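Local coordinates for protein hypothetical bacterial 6-phosphogluconolactonase (Bacteroides fragilis, PDB 3SCY) that probably acts as a lactonase of the seven-bladed beta-propeller family, perhaps hydrolysing 6-phosphogluconolactone, at residues L170-D173 against Q178-K181; T234-R239 against L245-T250; I264-S267 against Y272-A275. All blocks are in the same frame, centred on the assembly; numbering follows the deposited sequence.

Contact 1. Residues L170-D173 against Q178-K181; sequences LADD and QIHK
His180 gives its NE2-H to Asp173 OD2 across the two central strands of one propeller blade. The 2.9 Å between His180 NE2 and Asp173 OD2, with an angle of 177° at the hydrogen, marks a straight bond; the oxygen lies in the ring plane and offers its anti lone pair. Asp173 reaches the imidazole because its CG is turned away from its own backbone N (chi1 -177°). Thr176, in the connecting turn, also bonds Asp173 OD2, and His156 N holds OD1, so several partners fix the carboxylate, while Phe142 stacks on the His180 ring. Backbone bonds tie the antiparallel hairpin: Ala171 and His180 exchange two, each 2.8 Å from N to O, and Asp173 N reaches Gln178 O at 2.8 Å. The return bond, Gln178 N to Asp173 O, is weak at 3.5 Å. On the side bearing Leu170, Asp172, Ile179 and Lys181 the contacts are mainly apolar. Lys181 runs extended beside Leu170, its CG 3.9 Å from Leu170 CD2, and carries NZ to Thr201 O and Gly243 O. Asp172 lies alongside Ile179, with Asp172 OD1 3.5 Å from Ile179 CG1, while Ile179 CG2 rests 3.7 Å from Leu170 CB.

Contact 2. Residues T234-R239 against L245-T250; sequences TVIAFR and LDEIQT
Ala237 O receives two backbone N-H groups from the facing strand: Ile248 N at 2.8 Å, on a nearly straight line (178° at the hydrogen), and Gln249 N at a weak 3.4 Å. Ala237 N answers to Gln249 O, and Arg239 and Asp246 exchange a pair of bonds, with Arg239 N 2.7 Å from Asp246 O. Two residues opposite one define a classic beta bulge, and the register accordingly slips by one between Ala237 and Phe238. The bulge is in the last strand of a four-stranded propeller blade, facing the third; the axes of segments 234-239 and 245-250 run at 128° to each other. It brings Ile248 CG1, placed between its backbone N and carbonyl carbon (chi1 57°), to 3.8 Å from Ala237 CB. On the Phe238 side, Leu245 CB approaches the ring obliquely, 3.8 Å from Phe238 CD2, and Ile236 CG2 sits over one face near the rim. That same methyl meets the aliphatic part of Glu247, Ile236 CG2 lying 3.6 Å from Glu247 CG. Two polar ends have partners outside the two segments: Gln249 OE1 accepts from Leu296 N, and Thr234 OG1 pairs with Asn229 ND2. Next to that hydroxyl, Thr234 CG2 meets Thr250 CG2 at 3.8 Å.

Contact 3. Residues I264-S267 against Y272-A275; sequences IHLS and YLYA
The Tyr274 ring meets segment 264-267 with its edge: His265 O lies near the ring plane, 3.8 Å from Tyr274 CD1, and Ser267 CB is also at the rim. Tyr272 likewise has Ser267 OG at its edge, close to the ring plane. Neither phenol hydroxyl ends on the facing segment. Tyr274 OH bonds Gly340 O and Arg335 NE, and Tyr272 OH reaches Ala338 O, so both rings extend to the following blade. The His265 imidazole meets Phe311 edge to face, and its NE2 is bonded to Asp263 OD2.

The axes of 264-266 and 272-275 run antiparallel, at 165°. His265 and Tyr274 exchange two backbone bonds, with Tyr274 N 2.8 Å from His265 O and nearly in line with that carbonyl. At the turn, Ser267 N gives a bond of 2.8 Å to Tyr272 O, but the return bond is made by a side chain: Tyr272 N reaches Ser267 OG at 3.1 Å. This follows from chi1 of 56°, which sets OG between the serine's own N and carbonyl carbon. Asp269 OD1, within the turn, also bonds that hydroxyl, helping to fix its position.

Leucine and isoleucine side chains fill the other side. Leu273 is the shared partner, its CD2 3.9 Å from Ile264 CG1 and its CB 3.9 Å from Leu266 CD2; both neighbours cross it at a slant.

The hairpin comprises the first two strands of its blade in the seven-bladed propeller. Strand 283-289 continues the sheet through backbone bonds from Leu273 and Ala275. Ile264 and Leu273 pack on Tyr226 of strand 224-229 in the preceding blade, whereas Tyr274 and His265 face Phe311 and Ile313 of strand 310-313 in the next.

Overall arrangement
The three contacts are antiparallel hairpins from consecutive blades, but they occupy different positions: contact 3 joins strands one and two, contact 1 strands two and three, contact 2 strands three and four. Contacts 1 and 3 are largely buried; contact 2 lies further out, about 19 Å between its centre and that of the chain, and has four exposed residues. A side-chain hydrogen bond joins the segments in contacts 1 and 3, whereas the decided bonds of contact 2 are all between backbone atoms. Where these contacts touch one another the meeting is apolar: Ile179 CD1 of contact 1 lies 3.8 Å from Leu245 CD1, and Val235 CG1 of contact 2 is 3.8 Å from Ile264 CD1. Contacts 1 and 3 do not touch.

Contact 1. Residues L170-D173 against Q178-K181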
ATOM      1  N   LEU A 170       8.219   3.851  -9.543  1.00 17.92           N
ATOM      2  CA  LEU A 170       8.265   2.426  -9.875  1.00 17.46           C
ATOM      3  C   LEU A 170       6.870   1.857  -9.785  1.00 19.01           C
ATOM      4  O   LEU A 170       6.167   2.107  -8.795  1.00 18.33           O
ATOM      5  CB  LEU A 170       9.247   1.681  -8.973  1.00 17.79           C
ATOM      6  CG  LEU A 170      10.693   2.201  -8.996  1.00 21.52           C
ATOM      7  CD1 LEU A 170      11.559   1.383  -8.088  1.00 21.52           C
ATOM      8  CD2 LEU A 170      11.309   2.128 -10.408  1.00 25.34           C
ATOM      9  N   ALA A 171       6.422   1.159 -10.827  1.00 17.98           N
ATOM     10  CA  ALA A 171       5.065   0.645 -10.871  1.00 17.32           C
ATOM     11  C   ALA A 171       5.065  -0.868 -11.023  1.00 19.96           C
ATOM     12  O   ALA A 171       5.545  -1.393 -12.043  1.00 20.35           O
ATOM     13  CB  ALA A 171       4.317   1.308 -12.019  1.00 19.52           C
ATOM     14  N   ASP A 172       4.516  -1.576 -10.015  1.00 18.11           N
ATOM     15  CA  ASP A 172       4.506  -3.047 -10.030  1.00 16.98           C
ATOM     16  C   ASP A 172       3.421  -3.571 -10.920  1.00 21.56           C
ATOM     17  O   ASP A 172       2.250  -3.190 -10.760  1.00 19.54           O
ATOM     18  CB  ASP A 172       4.285  -3.597  -8.610  1.00 17.72           C
ATOM     19  CG  ASP A 172       5.385  -3.318  -7.618  1.00 21.73           C
ATOM     20  OD1 ASP A 172       6.479  -2.905  -8.045  1.00 22.80           O
ATOM     21  OD2 ASP A 172       5.158  -3.552  -6.396  1.00 23.25           O
ATOM     22  N   ASP A 173       3.790  -4.487 -11.815  1.00 19.38           N
ATOM     23  CA  ASP A 173       2.850  -5.065 -12.755  1.00 20.14           C
ATOM     24  C   ASP A 173       2.747  -6.558 -12.530  1.00 23.31           C
ATOM     25  O   ASP A 173       3.574  -7.355 -12.998  1.00 22.18           O
ATOM     26  CB  ASP A 173       3.278  -4.727 -14.173  1.00 20.68           C
ATOM     27  CG  ASP A 173       2.368  -5.200 -15.296  1.00 27.12           C
ATOM     28  OD1 ASP A 173       1.442  -6.006 -15.026  1.00 23.64           O
ATOM     29  OD2 ASP A 173       2.582  -4.767 -16.439  1.00 27.44           O
ATOM     30  N   GLN A 178       6.868  -7.454 -14.111  1.00 21.46           N
ATOM     31  CA  GLN A 178       7.766  -6.317 -14.276  1.00 22.21           C
ATOM     32  C   GLN A 178       7.482  -5.227 -13.280  1.00 23.97           C
ATOM     33  O   GLN A 178       6.366  -5.097 -12.790  1.00 21.53           O
ATOM     34  CB  GLN A 178       7.649  -5.717 -15.696  1.00 24.22           C
ATOM     35  CG  GLN A 178       8.196  -6.608 -16.802  1.00 27.20           C
ATOM     36  CD  GLN A 178       7.940  -6.002 -18.158  1.00 38.13           C
ATOM     37  OE1 GLN A 178       6.798  -5.820 -18.593  1.00 32.80           O
ATOM     38  NE2 GLN A 178       9.004  -5.705 -18.867  1.00 34.25           N
ATOM     39  N   ILE A 179       8.506  -4.435 -12.991  1.00 21.97           N
ATOM     40  CA  ILE A 179       8.434  -3.192 -12.255  1.00 20.41           C
ATOM     41  C   ILE A 179       8.785  -2.121 -13.298  1.00 23.50           C
ATOM     42  O   ILE A 179       9.941  -2.036 -13.721  1.00 24.74           O
ATOM     43  CB  ILE A 179       9.342  -3.136 -11.010  1.00 22.44           C
ATOM     44  CG1 ILE A 179       9.008  -4.291 -10.029  1.00 22.97           C
ATOM     45  CG2 ILE A 179       9.192  -1.763 -10.317  1.00 22.14           C
ATOM     46  CD1 ILE A 179      10.126  -4.583  -8.969  1.00 29.79           C
ATOM     47  N   HIS A 180       7.784  -1.358 -13.742  1.00 19.64           N
ATOM     48  CA  HIS A 180       7.964  -0.289 -14.726  1.00 19.63           C
ATOM     49  C   HIS A 180       8.628   0.922 -14.065  1.00 22.20           C
ATOM     50  O   HIS A 180       8.334   1.229 -12.911  1.00 22.00           O
ATOM     51  CB  HIS A 180       6.620   0.088 -15.355  1.00 19.64           C
ATOM     52  CG  HIS A 180       5.951  -1.074 -16.006  1.00 22.71           C
ATOM     53  ND1 HIS A 180       6.330  -1.515 -17.274  1.00 25.07           N
ATOM     54  CD2 HIS A 180       4.928  -1.838 -15.558  1.00 23.26           C
ATOM     55  CE1 HIS A 180       5.547  -2.553 -17.533  1.00 24.61           C
ATOM     56  NE2 HIS A 180       4.679  -2.778 -16.542  1.00 24.71           N
ATOM     57  N   LYS A 181       9.559   1.578 -14.784  1.00 18.83           N
ATOM     58  CA  LYS A 181      10.304   2.714 -14.258  1.00 18.53           C
ATOM     59  C   LYS A 181      10.002   4.004 -15.029  1.00 22.58           C
ATOM     60  O   LYS A 181      10.042   4.023 -16.271  1.00 22.67           O
ATOM     61  CB  LYS A 181      11.813   2.406 -14.326  1.00 20.39           C
ATOM     62  CG  LYS A 181      12.691   3.509 -13.729  1.00 23.35           C
ATOM     63  CD  LYS A 181      14.180   3.229 -13.919  1.00 24.89           C
ATOM     64  CE  LYS A 181      14.995   4.473 -13.650  1.00 27.28           C
ATOM     65  NZ  LYS A 181      16.453   4.189 -13.774  1.00 26.18           N
TER

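Contact 2. Residues T234-R239 against L245-T250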
ATOM      1  N   THR A 234       6.619 -15.096  -2.991  1.00 21.56           N
ATOM      2  CA  THR A 234       7.986 -14.777  -2.651  1.00 19.52           C
ATOM      3  C   THR A 234       8.173 -13.319  -2.305  1.00 20.15           C
ATOM      4  O   THR A 234       7.421 -12.446  -2.755  1.00 20.45           O
ATOM      5  CB  THR A 234       8.929 -15.104  -3.834  1.00 23.57           C
ATOM      6  OG1 THR A 234       8.480 -14.423  -5.012  1.00 23.81           O
ATOM      7  CG2 THR A 234       9.036 -16.610  -4.117  1.00 23.38           C
ATOM      8  N   VAL A 235       9.224 -13.059  -1.528  1.00 19.10           N
ATOM      9  CA  VAL A 235       9.747 -11.720  -1.283  1.00 17.68           C
ATOM     10  C   VAL A 235      11.042 -11.651  -2.062  1.00 21.56           C
ATOM     11  O   VAL A 235      11.880 -12.545  -1.924  1.00 22.05           O
ATOM     12  CB  VAL A 235       9.950 -11.359   0.221  1.00 20.73           C
ATOM     13  CG1 VAL A 235      10.636  -9.987   0.381  1.00 20.01           C
ATOM     14  CG2 VAL A 235       8.626 -11.367   0.965  1.00 19.95           C
ATOM     15  N   ILE A 236      11.195 -10.598  -2.867  1.00 19.70           N
ATOM     16  CA  ILE A 236      12.438 -10.330  -3.561  1.00 19.78           C
ATOM     17  C   ILE A 236      13.074  -9.112  -2.902  1.00 22.06           C
ATOM     18  O   ILE A 236      12.420  -8.065  -2.731  1.00 21.30           O
ATOM     19  CB  ILE A 236      12.264 -10.141  -5.080  1.00 23.30           C
ATOM     20  CG1 ILE A 236      11.654 -11.423  -5.707  1.00 23.31           C
ATOM     21  CG2 ILE A 236      13.619  -9.825  -5.721  1.00 24.68           C
ATOM     22  CD1 ILE A 236      11.339 -11.271  -7.232  1.00 26.66           C
ATOM     23  N   ALA A 237      14.339  -9.275  -2.495  1.00 22.61           N
ATOM     24  CA  ALA A 237      15.147  -8.212  -1.922  1.00 22.02           C
ATOM     25  C   ALA A 237      16.024  -7.638  -3.004  1.00 24.86           C
ATOM     26  O   ALA A 237      16.606  -8.378  -3.800  1.00 24.41           O
ATOM     27  CB  ALA A 237      16.006  -8.744  -0.779  1.00 23.95           C
ATOM     28  N   PHE A 238      16.088  -6.322  -3.055  1.00 21.28           N
ATOM     29  CA  PHE A 238      16.904  -5.603  -4.012  1.00 21.96           C
ATOM     30  C   PHE A 238      17.769  -4.584  -3.389  1.00 26.12           C
ATOM     31  O   PHE A 238      17.380  -3.939  -2.404  1.00 24.22           O
ATOM     32  CB  PHE A 238      16.007  -4.793  -4.994  1.00 22.54           C
ATOM     33  CG  PHE A 238      14.976  -5.532  -5.804  1.00 22.98           C
ATOM     34  CD1 PHE A 238      13.667  -5.658  -5.341  1.00 23.80           C
ATOM     35  CD2 PHE A 238      15.263  -5.958  -7.098  1.00 24.09           C
ATOM     36  CE1 PHE A 238      12.694  -6.288  -6.114  1.00 24.47           C
ATOM     37  CE2 PHE A 238      14.279  -6.558  -7.886  1.00 25.72           C
ATOM     38  CZ  PHE A 238      13.008  -6.735  -7.387  1.00 24.27           C
ATOM     39  N   ARG A 239      18.928  -4.375  -4.012  1.00 25.20           N
ATOM     40  CA  ARG A 239      19.780  -3.254  -3.690  0.50 25.44           C
ATOM     41  C   ARG A 239      19.189  -2.112  -4.515  1.00 28.34           C
ATOM     42  O   ARG A 239      18.818  -2.339  -5.678  1.00 27.46           O
ATOM     43  CB  ARG A 239      21.251  -3.575  -4.037  0.50 29.17           C
ATOM     44  CG  ARG A 239      22.231  -2.494  -3.624  0.50 43.23           C
ATOM     45  CD  ARG A 239      23.673  -2.980  -3.614  0.50 51.41           C
ATOM     46  NE  ARG A 239      24.263  -2.890  -2.276  0.50 51.75           N
ATOM     47  CZ  ARG A 239      24.371  -3.912  -1.433  0.50 58.01           C
ATOM     48  NH1 ARG A 239      23.956  -5.121  -1.788  0.50 42.76           N
ATOM     49  NH2 ARG A 239      24.912  -3.735  -0.235  0.50 43.55           N
ATOM     50  N   LEU A 245      17.353  -1.124  -9.545  1.00 26.86           N
ATOM     51  CA  LEU A 245      16.958  -2.197  -8.649  1.00 25.81           C
ATOM     52  C   LEU A 245      17.806  -3.400  -9.014  1.00 31.96           C
ATOM     53  O   LEU A 245      17.683  -3.891 -10.142  1.00 34.72           O
ATOM     54  CB  LEU A 245      15.466  -2.568  -8.769  1.00 24.97           C
ATOM     55  CG  LEU A 245      14.425  -1.659  -8.140  1.00 29.05           C
ATOM     56  CD1 LEU A 245      13.042  -2.173  -8.491  1.00 29.19           C
ATOM     57  CD2 LEU A 245      14.564  -1.629  -6.622  1.00 29.83           C
ATOM     58  N   ASP A 246      18.665  -3.871  -8.096  1.00 28.95           N
ATOM     59  CA  ASP A 246      19.496  -5.045  -8.333  0.50 29.75           C
ATOM     60  C   ASP A 246      19.072  -6.158  -7.365  1.00 32.50           C
ATOM     61  O   ASP A 246      19.193  -5.999  -6.155  1.00 29.92           O
ATOM     62  CB  ASP A 246      20.985  -4.682  -8.177  0.50 32.64           C
ATOM     63  CG  ASP A 246      21.973  -5.787  -8.501  0.50 43.90           C
ATOM     64  OD1 ASP A 246      21.623  -6.687  -9.303  0.50 44.80           O
ATOM     65  OD2 ASP A 246      23.116  -5.727  -7.995  0.50 52.00           O
ATOM     66  N   GLU A 247      18.555  -7.283  -7.900  1.00 31.49           N
ATOM     67  CA  GLU A 247      18.088  -8.401  -7.094  1.00 31.06           C
ATOM     68  C   GLU A 247      19.249  -9.032  -6.297  1.00 32.89           C
ATOM     69  O   GLU A 247      20.291  -9.359  -6.879  1.00 34.50           O
ATOM     70  CB  GLU A 247      17.399  -9.435  -8.007  1.00 32.78           C
ATOM     71  CG  GLU A 247      16.770 -10.619  -7.291  1.00 43.76           C
ATOM     72  CD  GLU A 247      15.825 -11.464  -8.126  1.00 65.18           C
ATOM     73  OE1 GLU A 247      15.203 -10.925  -9.071  1.00 50.52           O
ATOM     74  OE2 GLU A 247      15.655 -12.657  -7.782  1.00 67.25           O
ATOM     75  N   ILE A 248      19.072  -9.194  -4.967  1.00 26.44           N
ATOM     76  CA  ILE A 248      20.108  -9.810  -4.119  1.00 26.25           C
ATOM     77  C   ILE A 248      19.637 -11.123  -3.499  1.00 29.35           C
ATOM     78  O   ILE A 248      20.480 -11.938  -3.116  1.00 30.71           O
ATOM     79  CB  ILE A 248      20.670  -8.874  -3.020  1.00 29.75           C
ATOM     80  CG1 ILE A 248      19.540  -8.337  -2.099  1.00 29.48           C
ATOM     81  CG2 ILE A 248      21.484  -7.719  -3.671  1.00 31.63           C
ATOM     82  CD1 ILE A 248      19.962  -7.475  -0.896  1.00 32.69           C
ATOM     83  N   GLN A 249      18.315 -11.326  -3.389  1.00 26.74           N
ATOM     84  CA  GLN A 249      17.750 -12.503  -2.754  1.00 25.18           C
ATOM     85  C   GLN A 249      16.290 -12.682  -3.073  1.00 25.84           C
ATOM     86  O   GLN A 249      15.558 -11.689  -3.206  1.00 25.52           O
ATOM     87  CB  GLN A 249      17.908 -12.367  -1.231  1.00 25.10           C
ATOM     88  CG  GLN A 249      17.807 -13.681  -0.451  1.00 25.08           C
ATOM     89  CD  GLN A 249      17.716 -13.447   1.030  1.00 33.80           C
ATOM     90  OE1 GLN A 249      17.456 -12.340   1.496  1.00 31.49           O
ATOM     91  NE2 GLN A 249      17.900 -14.499   1.812  1.00 32.07           N
ATOM     92  N   THR A 250      15.845 -13.957  -3.139  1.00 25.00           N
ATOM     93  CA  THR A 250      14.436 -14.347  -3.234  1.00 23.54           C
ATOM     94  C   THR A 250      14.181 -15.306  -2.073  1.00 28.00           C
ATOM     95  O   THR A 250      14.922 -16.284  -1.929  1.00 28.41           O
ATOM     96  CB  THR A 250      14.071 -14.984  -4.589  1.00 30.05           C
ATOM     97  OG1 THR A 250      14.236 -14.043  -5.641  1.00 29.53           O
ATOM     98  CG2 THR A 250      12.631 -15.505  -4.623  1.00 27.61           C
TER

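Contact 3. Residues I264-S267 against Y272-A275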
ATOM      1  N   ILE A 264       3.432  -5.967   2.550  1.00 14.51           N
ATOM      2  CA  ILE A 264       4.813  -6.056   3.009  1.00 14.47           C
ATOM      3  C   ILE A 264       5.208  -4.770   3.717  1.00 15.66           C
ATOM      4  O   ILE A 264       4.943  -3.664   3.234  1.00 15.60           O
ATOM      5  CB  ILE A 264       5.761  -6.360   1.793  1.00 16.11           C
ATOM      6  CG1 ILE A 264       7.190  -6.682   2.271  1.00 16.37           C
ATOM      7  CG2 ILE A 264       5.728  -5.226   0.722  1.00 15.65           C
ATOM      8  CD1 ILE A 264       8.102  -7.268   1.120  1.00 18.02           C
ATOM      9  N   HIS A 265       5.856  -4.924   4.911  1.00 14.50           N
ATOM     10  CA  HIS A 265       6.284  -3.806   5.725  1.00 16.06           C
ATOM     11  C   HIS A 265       7.513  -4.139   6.522  1.00 17.75           C
ATOM     12  O   HIS A 265       7.669  -5.260   7.010  1.00 17.54           O
ATOM     13  CB  HIS A 265       5.186  -3.357   6.719  1.00 16.65           C
ATOM     14  CG  HIS A 265       3.954  -2.835   6.067  1.00 18.67           C
ATOM     15  ND1 HIS A 265       3.810  -1.488   5.782  1.00 20.00           N
ATOM     16  CD2 HIS A 265       2.861  -3.498   5.626  1.00 18.47           C
ATOM     17  CE1 HIS A 265       2.640  -1.378   5.174  1.00 18.86           C
ATOM     18  NE2 HIS A 265       2.043  -2.563   5.036  1.00 18.79           N
ATOM     19  N   LEU A 266       8.379  -3.146   6.665  1.00 17.72           N
ATOM     20  CA  LEU A 266       9.518  -3.250   7.531  1.00 16.92           C
ATOM     21  C   LEU A 266       9.146  -2.651   8.861  1.00 19.96           C
ATOM     22  O   LEU A 266       8.412  -1.644   8.905  1.00 20.43           O
ATOM     23  CB  LEU A 266      10.715  -2.472   6.935  1.00 17.27           C
ATOM     24  CG  LEU A 266      11.482  -3.154   5.829  1.00 20.00           C
ATOM     25  CD1 LEU A 266      12.229  -2.160   4.995  1.00 19.06           C
ATOM     26  CD2 LEU A 266      12.473  -4.164   6.388  1.00 20.33           C
ATOM     27  N   SER A 267       9.707  -3.190   9.952  1.00 18.18           N
ATOM     28  CA  SER A 267       9.572  -2.528  11.241  1.00 19.52           C
ATOM     29  C   SER A 267      10.286  -1.143  11.135  1.00 23.96           C
ATOM     30  O   SER A 267      11.256  -1.013  10.366  1.00 23.01           O
ATOM     31  CB  SER A 267      10.150  -3.386  12.378  1.00 21.42           C
ATOM     32  OG  SER A 267      11.505  -3.744  12.166  1.00 23.99           O
ATOM     33  N   TYR A 272      13.249  -6.009  11.102  1.00 19.73           N
ATOM     34  CA  TYR A 272      12.398  -7.107  10.680  1.00 19.03           C
ATOM     35  C   TYR A 272      11.534  -6.706   9.549  1.00 20.61           C
ATOM     36  O   TYR A 272      11.182  -5.533   9.421  1.00 21.29           O
ATOM     37  CB  TYR A 272      11.500  -7.622  11.837  1.00 19.79           C
ATOM     38  CG  TYR A 272      12.302  -8.274  12.938  1.00 20.73           C
ATOM     39  CD1 TYR A 272      12.693  -9.609  12.847  1.00 22.46           C
ATOM     40  CD2 TYR A 272      12.753  -7.532  14.024  1.00 23.38           C
ATOM     41  CE1 TYR A 272      13.521 -10.182  13.807  1.00 24.00           C
ATOM     42  CE2 TYR A 272      13.580  -8.093  14.986  1.00 24.42           C
ATOM     43  CZ  TYR A 272      13.947  -9.422  14.884  1.00 25.99           C
ATOM     44  OH  TYR A 272      14.787  -9.968  15.830  1.00 28.21           O
ATOM     45  N   LEU A 273      11.245  -7.678   8.686  1.00 18.96           N
ATOM     46  CA  LEU A 273      10.365  -7.537   7.538  1.00 17.87           C
ATOM     47  C   LEU A 273       9.184  -8.486   7.736  1.00 18.25           C
ATOM     48  O   LEU A 273       9.365  -9.646   8.122  1.00 18.21           O
ATOM     49  CB  LEU A 273      11.107  -7.833   6.233  1.00 18.43           C
ATOM     50  CG  LEU A 273      10.258  -7.600   4.960  1.00 20.96           C
ATOM     51  CD1 LEU A 273      11.031  -6.897   3.913  1.00 23.80           C
ATOM     52  CD2 LEU A 273       9.652  -8.901   4.415  1.00 23.00           C
ATOM     53  N   TYR A 274       7.985  -8.014   7.383  1.00 15.09           N
ATOM     54  CA  TYR A 274       6.768  -8.799   7.502  1.00 14.83           C
ATOM     55  C   TYR A 274       6.066  -8.861   6.161  1.00 17.53           C
ATOM     56  O   TYR A 274       6.012  -7.852   5.445  1.00 16.86           O
ATOM     57  CB  TYR A 274       5.826  -8.146   8.550  1.00 15.66           C
ATOM     58  CG  TYR A 274       6.455  -8.101   9.923  1.00 16.24           C
ATOM     59  CD1 TYR A 274       7.302  -7.055  10.292  1.00 18.89           C
ATOM     60  CD2 TYR A 274       6.195  -9.097  10.858  1.00 16.67           C
ATOM     61  CE1 TYR A 274       7.938  -7.043  11.539  1.00 17.95           C
ATOM     62  CE2 TYR A 274       6.767  -9.061  12.130  1.00 17.20           C
ATOM     63  CZ  TYR A 274       7.658  -8.048  12.455  1.00 19.76           C
ATOM     64  OH  TYR A 274       8.243  -8.054  13.699  1.00 20.65           O
ATOM     65  N   ALA A 275       5.496 -10.027   5.833  1.00 16.79           N
ATOM     66  CA  ALA A 275       4.776 -10.188   4.582  1.00 16.75           C
ATOM     67  C   ALA A 275       3.554 -11.037   4.820  1.00 18.76           C
ATOM     68  O   ALA A 275       3.658 -12.058   5.505  1.00 18.21           O
ATOM     69  CB  ALA A 275       5.679 -10.811   3.522  1.00 18.78           C
TER